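Local atomic coordinates of peptidyl tryptophan dihydroxylase (PDB entry 7CTQ), a protein that uses bound FAD to dihydroxylate a peptidyl tryptophan, a monooxygenase step essential for the biogenesis of a tryptophylquinone cofactor. Residues Val31-Trp37 with Val107-Arg113; Gly58-Ala62 with Ala97-Asp101; Ala66-Arg72 with Glu86-Asp90; Trp257-Gly261 with Ser281-Ala285. One frame throughout, in Å; residues are numbered along the deposited sequence.

Contact 1: residues Val31-Trp37 with Val107-Arg113. With FAD (flavin-adenine dinucleotide), chain C.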
loop_
_atom_site.group_PDB
_atom_site.type_symbol
_atom_site.label_atom_id
_atom_site.label_comp_id
_atom_site.label_asym_id
_atom_site.label_seq_id
_atom_site.Cartn_x
_atom_site.Cartn_y
_atom_site.Cartn_z
ATOM N N VAL A 31 16.563 14.312 8.217
ATOM C CA VAL A 31 15.533 14.144 7.195
ATOM C C VAL A 31 14.667 15.392 7.128
ATOM O O VAL A 31 14.254 15.923 8.162
ATOM C CB VAL A 31 14.645 12.914 7.483
ATOM C CG1 VAL A 31 13.588 12.749 6.399
ATOM C CG2 VAL A 31 15.489 11.650 7.639
ATOM N N THR A 32 14.365 15.833 5.907
ATOM C CA THR A 32 13.424 16.919 5.650
ATOM C C THR A 32 12.298 16.407 4.762
ATOM O O THR A 32 12.553 15.729 3.762
ATOM C CB THR A 32 14.124 18.110 4.976
ATOM O OG1 THR A 32 15.108 18.661 5.861
ATOM C CG2 THR A 32 13.114 19.191 4.597
ATOM N N VAL A 33 11.061 16.733 5.116
ATOM C CA VAL A 33 9.892 16.347 4.334
ATOM C C VAL A 33 9.247 17.604 3.772
ATOM O O VAL A 33 9.086 18.601 4.482
ATOM C CB VAL A 33 8.882 15.543 5.180
ATOM C CG1 VAL A 33 7.592 15.315 4.413
ATOM C CG2 VAL A 33 9.484 14.210 5.602
ATOM N N VAL A 34 8.888 17.557 2.490
ATOM C CA VAL A 34 8.139 18.614 1.821
ATOM C C VAL A 34 6.790 18.044 1.421
ATOM O O VAL A 34 6.727 16.942 0.862
ATOM C CB VAL A 34 8.879 19.146 0.582
ATOM C CG1 VAL A 34 8.124 20.322 -0.025
ATOM C CG2 VAL A 34 10.300 19.528 0.936
ATOM N N SER A 35 5.719 18.789 1.685
ATOM C CA SER A 35 4.391 18.308 1.321
ATOM C C SER A 35 3.398 19.454 1.408
ATOM O O SER A 35 3.646 20.469 2.065
ATOM C CB SER A 35 3.940 17.152 2.216
ATOM O OG SER A 35 2.551 16.905 2.080
ATOM N N GLU A 36 2.261 19.263 0.746
ATOM C CA GLU A 36 1.205 20.260 0.699
ATOM C C GLU A 36 0.232 20.047 1.856
ATOM O O GLU A 36 -0.053 18.912 2.248
ATOM C CB GLU A 36 0.470 20.202 -0.641
ATOM C CG GLU A 36 -0.776 21.070 -0.717
ATOM C CD GLU A 36 -1.029 21.602 -2.111
ATOM O OE1 GLU A 36 -0.054 21.734 -2.879
ATOM O OE2 GLU A 36 -2.200 21.892 -2.439
ATOM N N TRP A 37 -0.284 21.164 2.383
ATOM C CA TRP A 37 -1.034 21.157 3.639
ATOM C C TRP A 37 -2.210 20.187 3.599
ATOM O O TRP A 37 -2.334 19.307 4.462
ATOM C CB TRP A 37 -1.519 22.576 3.949
ATOM C CG TRP A 37 -2.018 22.798 5.353
ATOM C CD1 TRP A 37 -2.409 21.846 6.254
ATOM C CD2 TRP A 37 -2.171 24.061 6.015
ATOM N NE1 TRP A 37 -2.806 22.440 7.428
ATOM C CE2 TRP A 37 -2.665 23.798 7.309
ATOM C CE3 TRP A 37 -1.938 25.390 5.638
ATOM C CZ2 TRP A 37 -2.929 24.814 8.229
ATOM C CZ3 TRP A 37 -2.202 26.397 6.552
ATOM C CH2 TRP A 37 -2.692 26.103 7.832
ATOM N N VAL A 107 11.972 15.718 12.378
ATOM C CA VAL A 107 11.919 15.856 10.928
ATOM C C VAL A 107 11.453 17.266 10.597
ATOM O O VAL A 107 10.422 17.721 11.110
ATOM C CB VAL A 107 10.984 14.811 10.291
ATOM C CG1 VAL A 107 10.864 15.053 8.787
ATOM C CG2 VAL A 107 11.468 13.387 10.592
ATOM N N SER A 108 12.207 17.951 9.736
ATOM C CA SER A 108 11.768 19.232 9.193
ATOM C C SER A 108 10.589 19.010 8.256
ATOM O O SER A 108 10.627 18.122 7.401
ATOM C CB SER A 108 12.909 19.918 8.439
ATOM O OG SER A 108 14.164 19.687 9.060
ATOM N N VAL A 109 9.541 19.811 8.414
ATOM C CA VAL A 109 8.337 19.713 7.580
ATOM C C VAL A 109 8.170 21.053 6.878
ATOM O O VAL A 109 7.565 21.986 7.414
ATOM C CB VAL A 109 7.087 19.347 8.383
ATOM C CG1 VAL A 109 5.926 19.029 7.447
ATOM C CG2 VAL A 109 7.378 18.170 9.284
ATOM N N VAL A 110 8.700 21.147 5.661
ATOM C CA VAL A 110 8.596 22.345 4.834
ATOM C C VAL A 110 7.295 22.237 4.048
ATOM O O VAL A 110 7.198 21.466 3.094
ATOM C CB VAL A 110 9.800 22.492 3.901
ATOM C CG1 VAL A 110 9.585 23.631 2.915
ATOM C CG2 VAL A 110 11.088 22.670 4.704
ATOM N N GLU A 111 6.282 23.004 4.452
ATOM C CA GLU A 111 5.044 23.030 3.688
ATOM C C GLU A 111 5.308 23.644 2.318
ATOM O O GLU A 111 6.202 24.476 2.148
ATOM C CB GLU A 111 3.948 23.798 4.439
ATOM C CG GLU A 111 2.513 23.416 4.032
ATOM C CD GLU A 111 2.027 24.079 2.749
ATOM O OE1 GLU A 111 0.903 23.753 2.310
ATOM O OE2 GLU A 111 2.735 24.954 2.204
ATOM N N GLY A 112 4.552 23.189 1.328
ATOM C CA GLY A 112 4.629 23.734 -0.017
ATOM C C GLY A 112 4.411 22.696 -1.100
ATOM O O GLY A 112 4.763 21.525 -0.958
ATOM N N ARG A 113 3.815 23.132 -2.209
ATOM C CA ARG A 113 3.668 22.269 -3.372
ATOM C C ARG A 113 4.968 22.252 -4.166
ATOM O O ARG A 113 5.572 23.302 -4.408
ATOM C CB ARG A 113 2.517 22.736 -4.263
ATOM C CG ARG A 113 2.505 22.046 -5.614
ATOM C CD ARG A 113 1.098 21.841 -6.140
ATOM N NE ARG A 113 0.580 23.053 -6.763
ATOM C CZ ARG A 113 -0.636 23.167 -7.286
ATOM N NH1 ARG A 113 -1.017 24.317 -7.828
ATOM N NH2 ARG A 113 -1.471 22.134 -7.268
HETATM P PA FAD C . -0.814 9.859 0.070
HETATM O O1A FAD C . -1.521 9.434 1.297
HETATM O O2A FAD C . -1.751 10.195 -1.081
HETATM O O5B FAD C . 0.186 11.002 0.437
HETATM C C5B FAD C . 0.720 11.886 -0.568
HETATM C C4B FAD C . 0.959 13.209 0.108
HETATM O O4B FAD C . 1.708 14.068 -0.782
HETATM C C3B FAD C . -0.297 13.990 0.509
HETATM O O3B FAD C . -0.100 14.628 1.768
HETATM C C2B FAD C . -0.466 14.987 -0.645
HETATM O O2B FAD C . -1.101 16.203 -0.253
HETATM C C1B FAD C . 0.996 15.268 -0.991
HETATM N N9A FAD C . 1.274 15.755 -2.335
HETATM C C8A FAD C . 0.695 15.396 -3.519
HETATM N N7A FAD C . 1.175 16.011 -4.572
HETATM C C5A FAD C . 2.120 16.864 -4.032
HETATM C C6A FAD C . 2.983 17.819 -4.609
HETATM N N6A FAD C . 3.033 18.082 -5.914
HETATM N N1A FAD C . 3.818 18.506 -3.786
HETATM C C2A FAD C . 3.776 18.251 -2.476
HETATM N N3A FAD C . 3.001 17.375 -1.825
HETATM C C4A FAD C . 2.196 16.709 -2.659
HETATM N N1 FAD C . -6.924 3.232 2.073
HETATM C C2 FAD C . -7.465 2.760 3.236
HETATM O O2 FAD C . -6.760 2.342 4.157
HETATM N N3 FAD C . -8.834 2.755 3.403
HETATM C C4 FAD C . -9.765 3.196 2.485
HETATM O O4 FAD C . -10.964 3.154 2.751
HETATM C C4X FAD C . -9.186 3.695 1.252
HETATM N N5 FAD C . -9.997 4.127 0.324
HETATM C C5X FAD C . -9.445 4.602 -0.855
HETATM C C6 FAD C . -10.297 5.060 -1.861
HETATM C C7 FAD C . -9.792 5.531 -3.068
HETATM C C7M FAD C . -10.741 6.021 -4.130
HETATM C C8 FAD C . -8.404 5.543 -3.281
HETATM C C8M FAD C . -7.824 6.055 -4.572
HETATM C C9 FAD C . -7.551 5.092 -2.279
HETATM C C9A FAD C . -8.059 4.617 -1.076
HETATM N N10 FAD C . -7.218 4.159 -0.041
HETATM C C10 FAD C . -7.751 3.672 1.136
HETATM C "C1'" FAD C . -5.768 4.110 -0.235
HETATM C "C2'" FAD C . -5.000 5.194 0.503
HETATM O "O2'" FAD C . -5.548 6.488 0.247
HETATM C "C3'" FAD C . -3.547 5.147 0.036
HETATM O "O3'" FAD C . -3.128 3.788 0.067
HETATM C "C4'" FAD C . -2.558 5.967 0.858
HETATM O "O4'" FAD C . -3.102 7.244 1.205
HETATM C "C5'" FAD C . -1.254 6.137 0.115
HETATM O "O5'" FAD C . -0.298 6.736 1.001
HETATM P P FAD C . 0.868 7.611 0.451
HETATM O O1P FAD C . 1.693 6.716 -0.486
HETATM O O2P FAD C . 1.603 8.272 1.564
HETATM O O3P FAD C . 0.124 8.688 -0.447
#

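Contact 2: residues Gly58-Ala62 with Ala97-Asp101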
loop_
_atom_site.group_PDB
_atom_site.type_symbol
_atom_site.label_atom_id
_atom_site.label_comp_id
_atom_site.label_asym_id
_atom_site.label_seq_id
_atom_site.Cartn_x
_atom_site.Cartn_y
_atom_site.Cartn_z
ATOM N N GLY A 58 5.028 4.545 14.193
ATOM C CA GLY A 58 5.261 5.793 14.882
ATOM C C GLY A 58 4.396 6.952 14.442
ATOM O O GLY A 58 4.760 8.102 14.707
ATOM N N LEU A 59 3.272 6.689 13.777
ATOM C CA LEU A 59 2.305 7.719 13.417
ATOM C C LEU A 59 1.037 7.640 14.259
ATOM O O LEU A 59 0.033 8.272 13.915
ATOM C CB LEU A 59 1.946 7.621 11.928
ATOM C CG LEU A 59 3.109 7.479 10.944
ATOM C CD1 LEU A 59 2.601 7.267 9.522
ATOM C CD2 LEU A 59 4.017 8.693 11.013
ATOM N N GLY A 60 1.057 6.877 15.354
ATOM C CA GLY A 60 -0.139 6.679 16.155
ATOM C C GLY A 60 -0.629 7.916 16.882
ATOM O O GLY A 60 -1.773 7.934 17.342
ATOM N N GLY A 61 0.209 8.943 17.019
ATOM C CA GLY A 61 -0.266 10.184 17.611
ATOM C C GLY A 61 -1.220 10.920 16.692
ATOM O O GLY A 61 -2.249 11.445 17.132
ATOM N N ALA A 62 -0.896 10.957 15.405
ATOM C CA ALA A 62 -1.676 11.496 14.307
ATOM C C ALA A 62 -2.963 10.749 14.082
ATOM O O ALA A 62 -3.630 10.978 13.068
ATOM C CB ALA A 62 -0.836 11.464 13.029
ATOM N N ALA A 97 -2.358 15.903 10.983
ATOM C CA ALA A 97 -1.801 15.356 12.208
ATOM C C ALA A 97 -0.481 14.623 11.989
ATOM O O ALA A 97 0.317 14.519 12.927
ATOM C CB ALA A 97 -2.815 14.406 12.833
ATOM N N LEU A 98 -0.244 14.088 10.782
ATOM C CA LEU A 98 1.015 13.405 10.498
ATOM C C LEU A 98 2.209 14.326 10.696
ATOM O O LEU A 98 3.289 13.867 11.086
ATOM C CB LEU A 98 1.012 12.847 9.075
ATOM C CG LEU A 98 0.239 11.545 8.819
ATOM C CD1 LEU A 98 0.219 11.187 7.331
ATOM C CD2 LEU A 98 0.800 10.393 9.646
ATOM N N ARG A 99 2.037 15.624 10.447
ATOM C CA ARG A 99 3.166 16.542 10.549
ATOM C C ARG A 99 3.656 16.672 11.988
ATOM O O ARG A 99 4.851 16.897 12.212
ATOM C CB ARG A 99 2.778 17.912 9.991
ATOM C CG ARG A 99 1.629 17.878 8.995
ATOM C CD ARG A 99 1.975 17.059 7.769
ATOM N NE ARG A 99 2.419 17.906 6.668
ATOM C CZ ARG A 99 1.601 18.620 5.898
ATOM N NH1 ARG A 99 0.291 18.585 6.110
ATOM N NH2 ARG A 99 2.091 19.367 4.915
ATOM N N ASP A 100 2.756 16.536 12.971
ATOM C CA ASP A 100 3.161 16.600 14.376
ATOM C C ASP A 100 4.100 15.454 14.723
ATOM O O ASP A 100 5.134 15.654 15.373
ATOM C CB ASP A 100 1.934 16.564 15.295
ATOM C CG ASP A 100 0.926 17.654 14.982
ATOM O OD1 ASP A 100 1.253 18.547 14.166
ATOM O OD2 ASP A 100 -0.200 17.608 15.534
ATOM N N ASP A 101 3.746 14.238 14.301
ATOM C CA ASP A 101 4.587 13.081 14.584
ATOM C C ASP A 101 5.949 13.207 13.921
ATOM O O ASP A 101 6.951 12.730 14.464
ATOM C CB ASP A 101 3.888 11.804 14.130
ATOM C CG ASP A 101 2.495 11.671 14.710
ATOM O OD1 ASP A 101 1.725 12.653 14.627
ATOM O OD2 ASP A 101 2.175 10.589 15.255
#

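Contact 3: residues Ala66-Arg72 with Glu86-Asp90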
loop_
_atom_site.group_PDB
_atom_site.type_symbol
_atom_site.label_atom_id
_atom_site.label_comp_id
_atom_site.label_asym_id
_atom_site.label_seq_id
_atom_site.Cartn_x
_atom_site.Cartn_y
_atom_site.Cartn_z
ATOM N N ALA A 66 -8.120 11.696 14.589
ATOM C CA ALA A 66 -8.563 11.603 13.208
ATOM C C ALA A 66 -9.454 10.397 12.947
ATOM O O ALA A 66 -10.193 10.394 11.956
ATOM C CB ALA A 66 -7.351 11.534 12.271
ATOM N N ALA A 67 -9.398 9.380 13.804
ATOM C CA ALA A 67 -10.167 8.154 13.644
ATOM C C ALA A 67 -11.306 8.113 14.653
ATOM O O ALA A 67 -11.120 8.441 15.829
ATOM C CB ALA A 67 -9.279 6.921 13.821
ATOM N N MET A 68 -12.483 7.689 14.192
ATOM C CA MET A 68 -13.665 7.622 15.033
ATOM C C MET A 68 -14.426 6.332 14.765
ATOM O O MET A 68 -14.599 5.943 13.599
ATOM C CB MET A 68 -14.584 8.829 14.798
ATOM C CG MET A 68 -14.622 9.318 13.359
ATOM S SD MET A 68 -14.749 11.115 13.237
ATOM C CE MET A 68 -13.028 11.589 13.320
ATOM N N PRO A 69 -14.885 5.649 15.813
ATOM C CA PRO A 69 -15.626 4.400 15.613
ATOM C C PRO A 69 -16.946 4.656 14.904
ATOM O O PRO A 69 -17.504 5.756 14.945
ATOM C CB PRO A 69 -15.856 3.883 17.039
ATOM C CG PRO A 69 -14.894 4.657 17.905
ATOM C CD PRO A 69 -14.734 5.988 17.238
ATOM N N ALA A 70 -17.445 3.611 14.243
ATOM C CA ALA A 70 -18.687 3.732 13.494
ATOM C C ALA A 70 -19.175 2.353 13.096
ATOM O O ALA A 70 -18.375 1.479 12.756
ATOM C CB ALA A 70 -18.507 4.595 12.238
ATOM N N THR A 71 -20.491 2.180 13.125
ATOM C CA THR A 71 -21.116 0.991 12.571
ATOM C C THR A 71 -20.936 0.961 11.050
ATOM O O THR A 71 -20.480 1.929 10.431
ATOM C CB THR A 71 -22.599 0.964 12.928
ATOM O OG1 THR A 71 -23.254 -0.051 12.162
ATOM C CG2 THR A 71 -23.239 2.320 12.625
ATOM N N ARG A 72 -21.319 -0.163 10.439
ATOM C CA ARG A 72 -21.077 -0.352 9.007
ATOM C C ARG A 72 -21.978 -1.448 8.446
ATOM O O ARG A 72 -21.735 -2.632 8.698
ATOM C CB ARG A 72 -19.617 -0.688 8.764
ATOM C CG ARG A 72 -19.319 -1.043 7.331
ATOM C CD ARG A 72 -17.845 -1.137 7.140
ATOM N NE ARG A 72 -17.156 -0.101 7.896
ATOM C CZ ARG A 72 -15.836 0.043 7.916
ATOM N NH1 ARG A 72 -15.281 1.016 8.627
ATOM N NH2 ARG A 72 -15.073 -0.789 7.221
ATOM N N GLU A 86 -14.879 -1.641 12.987
ATOM C CA GLU A 86 -14.023 -0.925 12.062
ATOM C C GLU A 86 -14.361 0.557 12.142
ATOM O O GLU A 86 -15.480 0.942 12.492
ATOM C CB GLU A 86 -14.156 -1.462 10.635
ATOM C CG GLU A 86 -13.424 -2.794 10.460
ATOM C CD GLU A 86 -13.218 -3.180 9.010
ATOM O OE1 GLU A 86 -13.701 -2.449 8.120
ATOM O OE2 GLU A 86 -12.563 -4.216 8.762
ATOM N N PHE A 87 -13.365 1.378 11.862
ATOM C CA PHE A 87 -13.400 2.801 12.148
ATOM C C PHE A 87 -13.487 3.580 10.842
ATOM O O PHE A 87 -13.535 3.010 9.745
ATOM C CB PHE A 87 -12.163 3.212 12.960
ATOM C CG PHE A 87 -12.019 2.482 14.275
ATOM C CD1 PHE A 87 -12.180 3.153 15.478
ATOM C CD2 PHE A 87 -11.714 1.127 14.308
ATOM C CE1 PHE A 87 -12.052 2.484 16.683
ATOM C CE2 PHE A 87 -11.589 0.454 15.507
ATOM C CZ PHE A 87 -11.756 1.134 16.696
ATOM N N LEU A 88 -13.526 4.902 10.970
ATOM C CA LEU A 88 -13.438 5.805 9.837
ATOM C C LEU A 88 -12.268 6.735 10.078
ATOM O O LEU A 88 -12.038 7.173 11.207
ATOM C CB LEU A 88 -14.726 6.624 9.638
ATOM C CG LEU A 88 -16.079 5.984 9.962
ATOM C CD1 LEU A 88 -17.204 6.977 9.698
ATOM C CD2 LEU A 88 -16.310 4.688 9.191
ATOM N N LEU A 89 -11.514 7.022 9.026
ATOM C CA LEU A 89 -10.340 7.874 9.137
ATOM C C LEU A 89 -10.572 9.124 8.309
ATOM O O LEU A 89 -10.799 9.034 7.100
ATOM C CB LEU A 89 -9.077 7.153 8.669
ATOM C CG LEU A 89 -7.856 8.058 8.804
ATOM C CD1 LEU A 89 -7.400 8.131 10.256
ATOM C CD2 LEU A 89 -6.742 7.593 7.899
ATOM N N ASP A 90 -10.509 10.285 8.947
ATOM C CA ASP A 90 -10.690 11.537 8.227
ATOM C C ASP A 90 -9.308 12.013 7.791
ATOM O O ASP A 90 -8.504 12.466 8.614
ATOM C CB ASP A 90 -11.430 12.559 9.086
ATOM C CG ASP A 90 -11.157 13.986 8.661
ATOM O OD1 ASP A 90 -11.042 14.249 7.446
ATOM O OD2 ASP A 90 -11.066 14.849 9.540
#

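Contact 4: residues Trp257-Gly261 with Ser281-Ala285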
loop_
_atom_site.group_PDB
_atom_site.type_symbol
_atom_site.label_atom_id
_atom_site.label_comp_id
_atom_site.label_asym_id
_atom_site.label_seq_id
_atom_site.Cartn_x
_atom_site.Cartn_y
_atom_site.Cartn_z
ATOM N N TRP A 257 17.500 7.851 -5.426
ATOM C CA TRP A 257 16.089 8.127 -5.207
ATOM C C TRP A 257 15.343 6.819 -4.998
ATOM O O TRP A 257 15.830 5.735 -5.332
ATOM C CB TRP A 257 15.470 8.927 -6.361
ATOM C CG TRP A 257 15.443 8.225 -7.689
ATOM C CD1 TRP A 257 16.415 8.252 -8.649
ATOM C CD2 TRP A 257 14.383 7.408 -8.213
ATOM N NE1 TRP A 257 16.026 7.499 -9.734
ATOM C CE2 TRP A 257 14.787 6.967 -9.488
ATOM C CE3 TRP A 257 13.142 7.001 -7.723
ATOM C CZ2 TRP A 257 13.993 6.142 -10.279
ATOM C CZ3 TRP A 257 12.353 6.176 -8.512
ATOM C CH2 TRP A 257 12.784 5.755 -9.774
ATOM N N ILE A 258 14.146 6.945 -4.452
ATOM C CA ILE A 258 13.300 5.785 -4.215
ATOM C C ILE A 258 11.859 6.263 -4.221
ATOM O O ILE A 258 11.561 7.377 -3.782
ATOM C CB ILE A 258 13.688 5.071 -2.897
ATOM C CG1 ILE A 258 13.099 3.660 -2.848
ATOM C CG2 ILE A 258 13.263 5.874 -1.638
ATOM C CD1 ILE A 258 13.531 2.905 -1.620
ATOM N N ARG A 259 10.974 5.439 -4.767
ATOM C CA ARG A 259 9.542 5.635 -4.628
ATOM C C ARG A 259 8.988 4.716 -3.543
ATOM O O ARG A 259 9.364 3.541 -3.452
ATOM C CB ARG A 259 8.820 5.372 -5.955
ATOM C CG ARG A 259 8.818 6.573 -6.892
ATOM C CD ARG A 259 8.546 6.183 -8.325
ATOM N NE ARG A 259 7.137 6.328 -8.668
ATOM C CZ ARG A 259 6.654 7.289 -9.446
ATOM N NH1 ARG A 259 7.462 8.200 -9.963
ATOM N NH2 ARG A 259 5.358 7.334 -9.711
ATOM N N VAL A 260 8.075 5.255 -2.733
ATOM C CA VAL A 260 7.406 4.500 -1.684
ATOM C C VAL A 260 5.916 4.770 -1.755
ATOM O O VAL A 260 5.460 5.753 -2.346
ATOM C CB VAL A 260 7.938 4.824 -0.271
ATOM C CG1 VAL A 260 9.387 4.395 -0.146
ATOM C CG2 VAL A 260 7.775 6.316 0.049
ATOM N N GLY A 261 5.150 3.861 -1.153
ATOM C CA GLY A 261 3.715 4.069 -1.093
ATOM C C GLY A 261 3.035 3.924 -2.444
ATOM O O GLY A 261 3.471 3.167 -3.320
ATOM N N SER A 281 4.901 -1.002 1.764
ATOM C CA SER A 281 5.844 -0.672 0.706
ATOM C C SER A 281 6.984 0.186 1.232
ATOM O O SER A 281 8.075 0.172 0.657
ATOM C CB SER A 281 5.117 0.039 -0.434
ATOM O OG SER A 281 4.757 1.359 -0.055
ATOM N N ALA A 282 6.760 0.916 2.330
ATOM C CA ALA A 282 7.785 1.772 2.914
ATOM C C ALA A 282 8.553 1.099 4.040
ATOM O O ALA A 282 9.570 1.644 4.486
ATOM C CB ALA A 282 7.153 3.071 3.440
ATOM N N LEU A 283 8.107 -0.080 4.483
ATOM C CA LEU A 283 8.660 -0.697 5.684
ATOM C C LEU A 283 10.166 -0.903 5.571
ATOM O O LEU A 283 10.910 -0.614 6.512
ATOM C CB LEU A 283 7.959 -2.032 5.956
ATOM C CG LEU A 283 8.429 -2.808 7.195
ATOM C CD1 LEU A 283 7.956 -2.130 8.485
ATOM C CD2 LEU A 283 8.010 -4.292 7.157
ATOM N N GLN A 284 10.640 -1.404 4.434
ATOM C CA GLN A 284 12.068 -1.634 4.272
ATOM C C GLN A 284 12.721 -0.618 3.343
ATOM O O GLN A 284 13.880 -0.792 2.957
ATOM C CB GLN A 284 12.305 -3.079 3.820
ATOM C CG GLN A 284 11.884 -4.034 4.945
ATOM C CD GLN A 284 11.788 -5.499 4.539
ATOM O OE1 GLN A 284 12.061 -5.871 3.399
ATOM N NE2 GLN A 284 11.414 -6.346 5.497
ATOM N N ALA A 285 12.018 0.462 3.010
ATOM C CA ALA A 285 12.656 1.562 2.291
ATOM C C ALA A 285 13.843 2.145 3.056
ATOM O O ALA A 285 14.901 2.362 2.436
ATOM C CB ALA A 285 11.611 2.640 1.965
#

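Contact 1: residues Val31-Trp37 with Val107-Arg113
At Val31 the chains are already bonded in parallel: its O accepts the amide of Ser108 (N to O 3.3 Å), and its CG1 lies 4.3 Å from CG1 of Val107. Thr32 and Ser108 sit side by side on one face of the sheet, and the CG2 methyl of Thr32 reaches CG2 of Val110 at 4.0 Å. Val33 carries the ladder: its N gives a short, straight bond to Ser108 O (2.7 Å), its O takes Val110 N (2.8 Å), and on the other face its CG2 packs on Val107 CG1 at 3.6 Å. Val34 matches Val110, CG2 to CB 4.2 Å. From Ser35 the bonds go on, weakly from its N to Val110 O (3.4 Å), then from Gly112 N to its O (3.0 Å). Here the strands meet the cofactor: Glu36 N lies 3.3 Å from N3A of the FAD adenine, and Gly112 O 3.7 Å from C2A. The carboxylate of Glu36 pairs with Arg39. Trp37 N closes the run on Glu111 OE1 at 2.8 Å. Strand 31-35 is the second strand of a Rossmann-type sheet, flanked by 8-11 and 108-119, with helix 15-27 against Val31 and Val33 and helix 91-104 against Ser35 and Val109.

Contact 2: residues Gly58-Ala62 with Ala97-Asp101
Ala62 CB lies at the middle of this small interface. It points at helix 91-104 and sits 3.6 Å from CB of Ala97 and 3.9 Å from CD2 of Leu98, close enough for the two backbones to approach to 4.4 Å between the CA atoms of Ala62 and Ala97. Leu59 widens the apolar patch, its CD1 meeting the same Leu98 CD2 at 3.6 Å. Leu59 also packs on Ala18 and Ile22 of helix 15-27, so it is shared between two helices.

One turn further along the helix, Asp101 supplies the polar edge. Its OD2 accepts the amide of Ala62 (N to OD2 3.1 Å) and, weakly, that of Gly61 (N to OD2 3.1 Å), so one carboxylate oxygen gathers two successive backbone NH groups of the turn. Gly61 suits this spot, since a CB there would run into OD2.

The turn itself follows the end of helix 48-56, where Gly58, with positive phi, is the C-prime residue of a Schellman motif. What results is a glycine-rich helix-ending turn held to a neighbouring helix by an aspartate. With the nearest atoms of the Leu98 side chain and FAD about 7 Å apart, and Leu59 on helix 15-27, it probably belongs to the second shell of the FAD-binding fold.

Contact 3: residues Ala66-Arg72 with Glu86-Asp90
Leu88 lies against Ala70, its CG 3.6 Å from Ala70 CB, and Phe87 CE1 lies 3.8 Å from Pro69 CG. The backbones pair antiparallel. Met68 and Leu88 form a hydrogen-bonded pair, Met68 N to Leu88 O 3.1 Å and Leu88 N to Met68 O 3.0 Å, and Asp90 N reaches Ala66 O at 3.0 Å. Strand 87-90 runs between 67-76 and 43-46 in the large mixed sheet beside the Rossmann-type sheet, and leads directly into helix 91-104. Asp90 is the N-cap of that helix: its side chain accepts the amides of Gln92 and Arg93, and also makes a salt bridge to Arg193. Leu89 CD1 packs on Ala66 CB at 4.0 Å. It also lies 4.2 Å from Ala67 CB, measured from Leu89 CD1, and the nearest atoms of the Leu89 side chain and FAD are about 6 Å apart. At the far end Arg72 forms a salt bridge with Glu86, although the modelled distance of 2.3 Å from Arg72 NH2 to Glu86 OE1 is too short to be trusted in detail.

Contact 4: residues Trp257-Gly261 with Ser281-Ala285
Strand 257-259 ends as the chain reaches Val260 and Gly261, and the second segment faces it where helix 274-282 gives out. A type I turn from Ala282 to Ala285, held by Ala285 N to Ala282 O at 3.1 Å, links that helix to the next, 285-294, for which Gln284 is the N-cap residue. The backbones stay apart, with the CA atoms of Val260 and Ala282 separated by 5.4 Å and those of Gly261 and Ser281 by 5.5 Å. One hydrogen bond joins the two segments, donated by the backbone N of Gly261 to the side-chain OG of Ser281 (2.8 Å), while that hydroxyl is also bonded to Ser278 O in the preceding turn of its own helix. Gly261 has positive phi, a conformation that favours glycine, and belongs to the FAD pocket. Next along the chain, Asp262 hydrogen-bonds the cofactor through its backbone N. The contact therefore lies where an edge strand of the Rossmann-type sheet passes into the FAD site, facing the helix whose Ser278 also binds FAD. Among the side chains, Val260 is central, its CG1 3.5 Å from Ala285 CB and its CB 4.2 Å from Ala282 CB. Ile258 adds CD1 against Ala285 CB at 4.1 Å. Thr20 of helix 15-27 touches Val260, Ala282 and Ala285 together, and His306 of helix 299-327 touches Ile258.

How the contacts relate
Along the chain contact 1 spans contact 2, which in turn spans contact 3, and contact 4 follows later. Contact 1, and contact 4 through strand 257-259, reach the same Rossmann-type sheet, about 17 Å apart between centres, whereas contact 3 lies in the other, mixed sheet, its centre about 27 Å from that of either. Contact 2 stands between them. Helix 91-104 leaves contact 3 at Asp90, carries the Ala97-Asp101 face and runs on to strand 108-119, and its Arg99 probably hydrogen-bonds Trp37 O of contact 1. One FAD runs through the arrangement, with its adenine at contact 1 and Gly261 of contact 4 in its pocket.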